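Local coordinates for Oxidored_FMN domain-containing protein ([Pseudomonas] geniculata N1, PDB 6L6J), which probably oxidises the amine 6-hydroxypseudooxynicotine, using flavin mononucleotide and a [4Fe-4S] cluster as cofactors, at residues I345-S357 and P557-H569. Numbering follows the deposited sequence.
With SF4 (iron/sulfur cluster), chain C; FMN (flavin mononucleotide), chain B.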
ATOM      1  N   ILE A 345      -5.371   5.104   4.342  1.00 23.80           N
ATOM      2  CA  ILE A 345      -5.418   4.622   5.750  1.00 23.93           C
ATOM      3  C   ILE A 345      -4.107   3.931   6.097  1.00 22.29           C
ATOM      4  O   ILE A 345      -3.984   3.507   7.235  1.00 24.30           O
ATOM      5  CB  ILE A 345      -6.636   3.710   5.977  1.00 26.16           C
ATOM      6  CG1 ILE A 345      -6.460   2.328   5.326  1.00 27.24           C
ATOM      7  CG2 ILE A 345      -7.905   4.429   5.504  1.00 25.02           C
ATOM      8  CD1 ILE A 345      -7.611   1.371   5.560  1.00 27.29           C
ATOM      9  N   GLY A 346      -3.193   3.799   5.141  1.00 21.80           N
ATOM     10  CA  GLY A 346      -1.847   3.239   5.369  1.00 22.82           C
ATOM     11  C   GLY A 346      -1.856   1.766   5.707  1.00 23.51           C
ATOM     12  O   GLY A 346      -0.949   1.362   6.440  1.00 23.74           O
ATOM     13  N   CYS A 347      -2.790   0.985   5.134  1.00 26.07           N
ATOM     14  CA  CYS A 347      -2.934  -0.493   5.338  1.00 26.09           C
ATOM     15  C   CYS A 347      -1.859  -1.242   4.557  1.00 25.57           C
ATOM     16  O   CYS A 347      -1.588  -2.419   4.926  1.00 25.45           O
ATOM     17  CB  CYS A 347      -4.295  -1.018   4.899  1.00 25.77           C
ATOM     18  SG  CYS A 347      -4.674  -0.625   3.177  1.00 25.74           S
ATOM     19  N   ASN A 348      -1.301  -0.588   3.530  1.00 25.39           N
ATOM     20  CA  ASN A 348      -0.270  -1.132   2.600  1.00 25.78           C
ATOM     21  C   ASN A 348      -0.771  -2.411   1.893  1.00 26.55           C
ATOM     22  O   ASN A 348       0.072  -3.236   1.480  1.00 29.46           O
ATOM     23  CB  ASN A 348       1.059  -1.353   3.317  1.00 24.58           C
ATOM     24  CG  ASN A 348       1.879  -0.087   3.458  1.00 24.88           C
ATOM     25  OD1 ASN A 348       1.427   0.998   3.094  1.00 23.22           O
ATOM     26  ND2 ASN A 348       3.090  -0.214   3.998  1.00 23.71           N
ATOM     27  N   ALA A 349      -2.080  -2.551   1.677  1.00 24.84           N
ATOM     28  CA  ALA A 349      -2.659  -3.610   0.821  1.00 24.57           C
ATOM     29  C   ALA A 349      -2.227  -3.404  -0.648  1.00 26.23           C
ATOM     30  O   ALA A 349      -2.166  -4.410  -1.381  1.00 26.35           O
ATOM     31  CB  ALA A 349      -4.161  -3.623   0.974  1.00 24.36           C
ATOM     32  N   CYS A 350      -1.946  -2.157  -1.072  1.00 28.04           N
ATOM     33  CA  CYS A 350      -1.371  -1.807  -2.409  1.00 27.58           C
ATOM     34  C   CYS A 350       0.036  -2.416  -2.538  1.00 28.31           C
ATOM     35  O   CYS A 350       0.346  -3.085  -3.532  1.00 28.80           O
ATOM     36  CB  CYS A 350      -1.321  -0.294  -2.628  1.00 26.88           C
ATOM     37  SG  CYS A 350      -0.678   0.670  -1.231  1.00 28.52           S
ATOM     38  N   THR A 351       0.839  -2.191  -1.520  1.00 28.89           N
ATOM     39  CA  THR A 351       2.196  -2.750  -1.306  1.00 30.82           C
ATOM     40  C   THR A 351       2.138  -4.288  -1.373  1.00 31.46           C
ATOM     41  O   THR A 351       3.043  -4.923  -2.021  1.00 32.01           O
ATOM     42  CB  THR A 351       2.704  -2.141   0.015  1.00 29.10           C
ATOM     43  OG1 THR A 351       3.085  -0.796  -0.310  1.00 31.75           O
ATOM     44  CG2 THR A 351       3.841  -2.878   0.660  1.00 26.09           C
ATOM     45  N   ALA A 352       1.143  -4.887  -0.715  1.00 29.48           N
ATOM     46  CA  ALA A 352       1.072  -6.352  -0.515  1.00 28.64           C
ATOM     47  C   ALA A 352       0.966  -7.029  -1.879  1.00 28.43           C
ATOM     48  O   ALA A 352       1.751  -7.962  -2.149  1.00 28.11           O
ATOM     49  CB  ALA A 352      -0.080  -6.718   0.394  1.00 29.58           C
ATOM     50  N   GLU A 353       0.023  -6.579  -2.711  1.00 27.68           N
ATOM     51  CA  GLU A 353      -0.199  -7.203  -4.035  1.00 25.41           C
ATOM     52  C   GLU A 353       1.114  -7.061  -4.789  1.00 23.51           C
ATOM     53  O   GLU A 353       1.673  -8.076  -5.212  1.00 23.93           O
ATOM     54  CB  GLU A 353      -1.381  -6.550  -4.749  1.00 27.43           C
ATOM     55  CG  GLU A 353      -2.724  -6.848  -4.106  1.00 28.03           C
ATOM     56  CD  GLU A 353      -2.994  -8.329  -3.896  1.00 31.99           C
ATOM     57  OE1 GLU A 353      -3.660  -8.659  -2.894  1.00 32.64           O
ATOM     58  OE2 GLU A 353      -2.510  -9.161  -4.723  1.00 33.72           O
ATOM     59  N   VAL A 354       1.633  -5.837  -4.848  1.00 23.34           N
ATOM     60  CA  VAL A 354       2.873  -5.520  -5.622  1.00 24.50           C
ATOM     61  C   VAL A 354       4.013  -6.419  -5.124  1.00 24.88           C
ATOM     62  O   VAL A 354       4.801  -6.907  -5.969  1.00 25.25           O
ATOM     63  CB  VAL A 354       3.224  -4.026  -5.586  1.00 22.29           C
ATOM     64  CG1 VAL A 354       4.569  -3.732  -6.234  1.00 20.94           C
ATOM     65  CG2 VAL A 354       2.121  -3.208  -6.236  1.00 23.57           C
ATOM     66  N   MET A 355       4.067  -6.750  -3.836  1.00 25.90           N
ATOM     67  CA  MET A 355       5.202  -7.596  -3.395  1.00 26.86           C
ATOM     68  C   MET A 355       4.942  -9.083  -3.524  1.00 24.08           C
ATOM     69  O   MET A 355       5.908  -9.821  -3.368  1.00 23.15           O
ATOM     70  CB  MET A 355       5.723  -7.260  -2.000  1.00 31.17           C
ATOM     71  CG  MET A 355       7.142  -6.826  -2.174  1.00 32.24           C
ATOM     72  SD  MET A 355       7.925  -6.440  -0.723  1.00 39.97           S
ATOM     73  CE  MET A 355       9.032  -7.845  -0.544  1.00 40.88           C
ATOM     74  N   THR A 356       3.730  -9.481  -3.888  1.00 25.92           N
ATOM     75  CA  THR A 356       3.419 -10.830  -4.409  1.00 25.68           C
ATOM     76  C   THR A 356       3.368 -10.766  -5.939  1.00 27.21           C
ATOM     77  O   THR A 356       2.670 -11.628  -6.539  1.00 27.08           O
ATOM     78  CB  THR A 356       2.096 -11.357  -3.842  1.00 27.80           C
ATOM     79  OG1 THR A 356       1.058 -10.576  -4.442  1.00 27.00           O
ATOM     80  CG2 THR A 356       2.028 -11.329  -2.327  1.00 27.52           C
ATOM     81  N   SER A 357       4.021  -9.762  -6.546  1.00 27.52           N
ATOM     82  CA  SER A 357       4.126  -9.570  -8.023  1.00 26.72           C
ATOM     83  C   SER A 357       2.762  -9.673  -8.716  1.00 26.05           C
ATOM     84  O   SER A 357       2.727 -10.201  -9.816  1.00 25.16           O
ATOM     85  CB  SER A 357       5.064 -10.572  -8.621  1.00 29.42           C
ATOM     86  OG  SER A 357       6.230 -10.724  -7.820  1.00 33.04           O
ATOM     87  N   PRO A 557       6.795 -14.165  12.219  1.00 25.56           N
ATOM     88  CA  PRO A 557       5.627 -13.540  12.830  1.00 24.05           C
ATOM     89  C   PRO A 557       4.827 -12.825  11.732  1.00 23.99           C
ATOM     90  O   PRO A 557       5.431 -12.194  10.892  1.00 23.07           O
ATOM     91  CB  PRO A 557       6.195 -12.590  13.897  1.00 23.76           C
ATOM     92  CG  PRO A 557       7.635 -12.365  13.496  1.00 24.03           C
ATOM     93  CD  PRO A 557       8.053 -13.624  12.762  1.00 25.15           C
ATOM     94  N   SER A 558       3.500 -12.982  11.773  1.00 25.28           N
ATOM     95  CA  SER A 558       2.489 -12.275  10.943  1.00 25.69           C
ATOM     96  C   SER A 558       2.911 -12.271   9.482  1.00 25.12           C
ATOM     97  O   SER A 558       3.087 -11.206   8.889  1.00 24.84           O
ATOM     98  CB  SER A 558       2.269 -10.878  11.456  1.00 27.89           C
ATOM     99  OG  SER A 558       1.688 -10.920  12.758  1.00 28.76           O
ATOM    100  N   PRO A 559       3.068 -13.469   8.874  1.00 25.96           N
ATOM    101  CA  PRO A 559       3.735 -13.636   7.574  1.00 24.61           C
ATOM    102  C   PRO A 559       3.341 -12.594   6.520  1.00 24.44           C
ATOM    103  O   PRO A 559       4.223 -12.094   5.808  1.00 24.14           O
ATOM    104  CB  PRO A 559       3.284 -15.026   7.141  1.00 22.43           C
ATOM    105  CG  PRO A 559       3.196 -15.760   8.434  1.00 24.90           C
ATOM    106  CD  PRO A 559       2.624 -14.760   9.423  1.00 26.00           C
ATOM    107  N   TRP A 560       2.046 -12.275   6.464  1.00 23.04           N
ATOM    108  CA  TRP A 560       1.483 -11.392   5.413  1.00 23.79           C
ATOM    109  C   TRP A 560       2.153 -10.005   5.469  1.00 23.55           C
ATOM    110  O   TRP A 560       2.130  -9.290   4.424  1.00 19.80           O
ATOM    111  CB  TRP A 560      -0.038 -11.276   5.553  1.00 24.31           C
ATOM    112  CG  TRP A 560      -0.632 -10.479   4.433  1.00 23.22           C
ATOM    113  CD1 TRP A 560      -1.242  -9.261   4.498  1.00 23.20           C
ATOM    114  CD2 TRP A 560      -0.575 -10.822   3.046  1.00 23.13           C
ATOM    115  NE1 TRP A 560      -1.601  -8.840   3.249  1.00 22.74           N
ATOM    116  CE2 TRP A 560      -1.195  -9.777   2.336  1.00 22.84           C
ATOM    117  CE3 TRP A 560      -0.084 -11.925   2.342  1.00 23.60           C
ATOM    118  CZ2 TRP A 560      -1.353  -9.821   0.955  1.00 22.92           C
ATOM    119  CZ3 TRP A 560      -0.210 -11.948   0.974  1.00 23.79           C
ATOM    120  CH2 TRP A 560      -0.833 -10.903   0.292  1.00 23.63           C
ATOM    121  N   THR A 561       2.689  -9.626   6.643  1.00 22.40           N
ATOM    122  CA  THR A 561       3.309  -8.298   6.877  1.00 21.86           C
ATOM    123  C   THR A 561       4.644  -8.203   6.133  1.00 21.61           C
ATOM    124  O   THR A 561       5.078  -7.086   5.902  1.00 23.48           O
ATOM    125  CB  THR A 561       3.400  -7.959   8.365  1.00 21.17           C
ATOM    126  OG1 THR A 561       4.207  -8.909   9.056  1.00 21.55           O
ATOM    127  CG2 THR A 561       2.027  -7.897   8.995  1.00 22.45           C
ATOM    128  N   HIS A 562       5.238  -9.310   5.701  1.00 22.23           N
ATOM    129  CA  HIS A 562       6.368  -9.264   4.742  1.00 23.29           C
ATOM    130  C   HIS A 562       5.927  -8.423   3.551  1.00 23.32           C
ATOM    131  O   HIS A 562       6.768  -7.712   2.987  1.00 25.23           O
ATOM    132  CB  HIS A 562       6.779 -10.665   4.283  1.00 26.81           C
ATOM    133  CG  HIS A 562       7.881 -10.665   3.275  1.00 28.21           C
ATOM    134  ND1 HIS A 562       9.164 -10.210   3.579  1.00 28.69           N
ATOM    135  CD2 HIS A 562       7.900 -11.055   1.981  1.00 28.26           C
ATOM    136  CE1 HIS A 562       9.925 -10.317   2.502  1.00 29.28           C
ATOM    137  NE2 HIS A 562       9.168 -10.813   1.504  1.00 29.76           N
ATOM    138  N   ASN A 563       4.630  -8.496   3.231  1.00 22.86           N
ATOM    139  CA  ASN A 563       3.998  -7.939   2.007  1.00 22.19           C
ATOM    140  C   ASN A 563       3.444  -6.527   2.267  1.00 23.74           C
ATOM    141  O   ASN A 563       3.471  -5.715   1.342  1.00 22.80           O
ATOM    142  CB  ASN A 563       2.916  -8.871   1.461  1.00 20.48           C
ATOM    143  CG  ASN A 563       3.466 -10.191   0.966  1.00 21.58           C
ATOM    144  OD1 ASN A 563       4.621 -10.272   0.533  1.00 21.93           O
ATOM    145  ND2 ASN A 563       2.634 -11.226   1.004  1.00 20.54           N
ATOM    146  N   THR A 564       2.946  -6.241   3.468  1.00 24.29           N
ATOM    147  CA  THR A 564       2.469  -4.895   3.857  1.00 23.83           C
ATOM    148  C   THR A 564       3.666  -4.074   4.358  1.00 26.20           C
ATOM    149  O   THR A 564       3.459  -2.906   4.720  1.00 26.73           O
ATOM    150  CB  THR A 564       1.382  -5.009   4.926  1.00 25.12           C
ATOM    151  OG1 THR A 564       2.028  -5.561   6.069  1.00 22.74           O
ATOM    152  CG2 THR A 564       0.202  -5.873   4.515  1.00 23.61           C
ATOM    153  N   LEU A 565       4.868  -4.666   4.379  1.00 25.93           N
ATOM    154  CA  LEU A 565       6.124  -4.043   4.853  1.00 24.81           C
ATOM    155  C   LEU A 565       5.948  -3.611   6.304  1.00 25.02           C
ATOM    156  O   LEU A 565       6.374  -2.495   6.642  1.00 27.39           O
ATOM    157  CB  LEU A 565       6.465  -2.843   3.978  1.00 25.39           C
ATOM    158  CG  LEU A 565       6.527  -3.113   2.482  1.00 26.47           C
ATOM    159  CD1 LEU A 565       6.600  -1.789   1.715  1.00 25.49           C
ATOM    160  CD2 LEU A 565       7.695  -4.008   2.140  1.00 26.35           C
ATOM    161  N   GLU A 566       5.329  -4.456   7.125  1.00 25.34           N
ATOM    162  CA  GLU A 566       5.114  -4.195   8.575  1.00 25.86           C
ATOM    163  C   GLU A 566       5.873  -5.208   9.434  1.00 26.42           C
ATOM    164  O   GLU A 566       5.953  -4.979  10.649  1.00 27.13           O
ATOM    165  CB  GLU A 566       3.625  -4.211   8.914  1.00 25.05           C
ATOM    166  CG  GLU A 566       2.848  -3.092   8.248  1.00 25.99           C
ATOM    167  CD  GLU A 566       1.353  -3.132   8.548  1.00 28.77           C
ATOM    168  OE1 GLU A 566       0.689  -4.139   8.177  1.00 30.25           O
ATOM    169  OE2 GLU A 566       0.845  -2.182   9.188  1.00 27.48           O
ATOM    170  N   MET A 567       6.425  -6.282   8.860  1.00 29.29           N
ATOM    171  CA  MET A 567       7.031  -7.366   9.690  1.00 30.65           C
ATOM    172  C   MET A 567       8.088  -6.754  10.615  1.00 30.08           C
ATOM    173  O   MET A 567       7.970  -6.935  11.836  1.00 30.18           O
ATOM    174  CB  MET A 567       7.674  -8.494   8.875  1.00 29.87           C
ATOM    175  CG  MET A 567       7.682  -9.804   9.677  1.00 30.25           C
ATOM    176  SD  MET A 567       8.676 -11.164   9.022  1.00 27.80           S
ATOM    177  CE  MET A 567       8.013 -11.250   7.359  1.00 30.28           C
ATOM    178  N   VAL A 568       9.045  -6.015  10.050  1.00 27.57           N
ATOM    179  CA  VAL A 568      10.201  -5.467  10.814  1.00 25.71           C
ATOM    180  C   VAL A 568       9.692  -4.531  11.922  1.00 25.13           C
ATOM    181  O   VAL A 568      10.332  -4.454  12.961  1.00 25.04           O
ATOM    182  CB  VAL A 568      11.195  -4.772   9.867  1.00 25.99           C
ATOM    183  CG1 VAL A 568      10.558  -3.565   9.181  1.00 27.83           C
ATOM    184  CG2 VAL A 568      12.482  -4.370  10.570  1.00 24.89           C
ATOM    185  N   HIS A 569       8.592  -3.814  11.702  1.00 26.66           N
ATOM    186  CA  HIS A 569       8.013  -2.847  12.677  1.00 24.75           C
ATOM    187  C   HIS A 569       7.211  -3.599  13.741  1.00 25.93           C
ATOM    188  O   HIS A 569       7.298  -3.192  14.919  1.00 27.33           O
ATOM    189  CB  HIS A 569       7.142  -1.776  11.989  1.00 25.16           C
ATOM    190  CG  HIS A 569       7.860  -1.041  10.919  1.00 24.57           C
ATOM    191  ND1 HIS A 569       9.183  -0.693  11.043  1.00 25.44           N
ATOM    192  CD2 HIS A 569       7.467  -0.650   9.693  1.00 25.92           C
ATOM    193  CE1 HIS A 569       9.576  -0.089   9.944  1.00 26.89           C
ATOM    194  NE2 HIS A 569       8.547  -0.077   9.080  1.00 27.45           N
TER
HETATM  195 FE1  SF4 C 702      -4.365   1.193   1.987  1.00 30.88          FE
HETATM  196 FE2  SF4 C 702      -3.487   3.940   1.080  1.00 28.47          FE
HETATM  197 FE3  SF4 C 702      -5.255   2.263  -0.647  1.00 28.81          FE
HETATM  198 FE4  SF4 C 702      -2.339   1.553  -0.312  1.00 30.12          FE
HETATM  199  S1  SF4 C 702      -3.375   3.246  -0.924  1.00 22.10           S
HETATM  200  S2  SF4 C 702      -4.190   0.530  -0.009  1.00 26.82           S
HETATM  201  S3  SF4 C 702      -2.462   2.168   1.699  1.00 27.41           S
HETATM  202  S4  SF4 C 702      -5.356   2.946   1.312  1.00 23.77           S
HETATM  203  N1  FMN B 701       9.230   3.917  -5.107  1.00 30.60           N
HETATM  204  C2  FMN B 701      10.120   3.813  -6.146  1.00 31.69           C
HETATM  205  O2  FMN B 701      11.100   4.563  -6.135  1.00 34.56           O
HETATM  206  N3  FMN B 701       9.987   2.982  -7.188  1.00 29.69           N
HETATM  207  C4  FMN B 701       8.927   2.161  -7.280  1.00 28.54           C
HETATM  208  O4  FMN B 701       8.808   1.395  -8.235  1.00 23.32           O
HETATM  209  C4A FMN B 701       7.916   2.177  -6.186  1.00 29.52           C
HETATM  210  N5  FMN B 701       6.829   1.370  -6.215  1.00 29.28           N
HETATM  211  C5A FMN B 701       5.901   1.479  -5.237  1.00 30.51           C
HETATM  212  C6  FMN B 701       4.744   0.707  -5.301  1.00 28.75           C
HETATM  213  C7  FMN B 701       3.793   0.839  -4.309  1.00 27.65           C
HETATM  214  C7M FMN B 701       2.600  -0.036  -4.358  1.00 29.78           C
HETATM  215  C8  FMN B 701       3.968   1.802  -3.215  1.00 28.42           C
HETATM  216  C8M FMN B 701       2.965   1.934  -2.108  1.00 33.08           C
HETATM  217  C9  FMN B 701       5.098   2.572  -3.138  1.00 27.87           C
HETATM  218  C9A FMN B 701       6.079   2.466  -4.114  1.00 28.46           C
HETATM  219  N10 FMN B 701       7.221   3.280  -4.079  1.00 28.02           N
HETATM  220  C10 FMN B 701       8.135   3.148  -5.095  1.00 27.22           C
HETATM  221  C1' FMN B 701       7.465   4.285  -2.996  1.00 29.24           C
HETATM  222  C2' FMN B 701       6.685   5.558  -3.262  1.00 26.33           C
HETATM  223  O2' FMN B 701       7.245   6.151  -4.420  1.00 25.77           O
HETATM  224  C3' FMN B 701       6.763   6.539  -2.131  1.00 27.04           C
HETATM  225  O3' FMN B 701       8.115   6.977  -1.994  1.00 29.14           O
HETATM  226  C4' FMN B 701       6.270   5.994  -0.790  1.00 26.57           C
HETATM  227  O4' FMN B 701       5.045   5.246  -0.975  1.00 27.59           O
HETATM  228  C5' FMN B 701       6.087   7.112   0.227  1.00 22.79           C
HETATM  229  O5' FMN B 701       5.102   8.003  -0.266  1.00 24.04           O
HETATM  230  P   FMN B 701       3.553   7.846   0.179  1.00 25.80           P
HETATM  231  O1P FMN B 701       3.525   8.083   1.672  1.00 23.09           O
HETATM  232  O2P FMN B 701       2.882   8.908  -0.634  1.00 26.19           O
HETATM  233  O3P FMN B 701       3.162   6.435  -0.219  1.00 25.32           O
HETATM  234  O   HOH W   1      -1.832  -0.279   8.660  1.00 39.39           O
HETATM  235  O   HOH W   2      -1.670  -3.495   7.217  1.00 23.41           O
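With CG of Asn348 trans to its carbonyl carbon (chi1 -81°) and OD1 nearly eclipsing CA (chi2 5°), ND2 points away from CA toward the carbonyl of Thr564; Trp560, its CG trans to the backbone N (chi1 -175°), carries the six-membered ring of its indole to the methyl of Ala352. The pair illustrates how a cofactor-bearing helix can be seated on another domain. Asn348 ND2 donates to Thr564 O at 2.8 Å in a nearly straight bond; the acceptor lies in the amide plane, whereas the donor is tilted from the carbonyl plane. The same amide reaches Ser267 O through ND2 and Arg321, which binds FMN, through OD1, so both its ends are gripped. Cut back to an alanine, this position would probably leave Thr564 O and Ser267 O without their shared donor and Arg321 without one of its acceptors. Further along helix 349-355, Ala352 CB meets Trp560 CZ2 at 3.4 Å, and Asn563 O receives a CA-H...O contact from Ala352 CA at 3.1 Å. Asn563 CB covers one face of the indole, while Thr356 CG2 touches both the indole and the amide of Asn563. At the helix end, Met355 lays SD against Leu565 CD2 (3.8 Å) and CE near His562 NE2. On the cluster side, a water bridges Cys347 O and Glu566 OE1, which also accepts from Thr564 OG1 at 2.9 Å; OE2 is held by Ser269 and Arg271. Cys347 and Cys350 bind two irons of the cluster, and Thr351 and Val354 border the dimethylbenzene end of FMN. Apolar packing over the helix and polar links at its start thus join the FMN- and cluster-binding part of the chain to the OYE-like second alpha/beta domain, with Asn348 tying that interface to the flavin site.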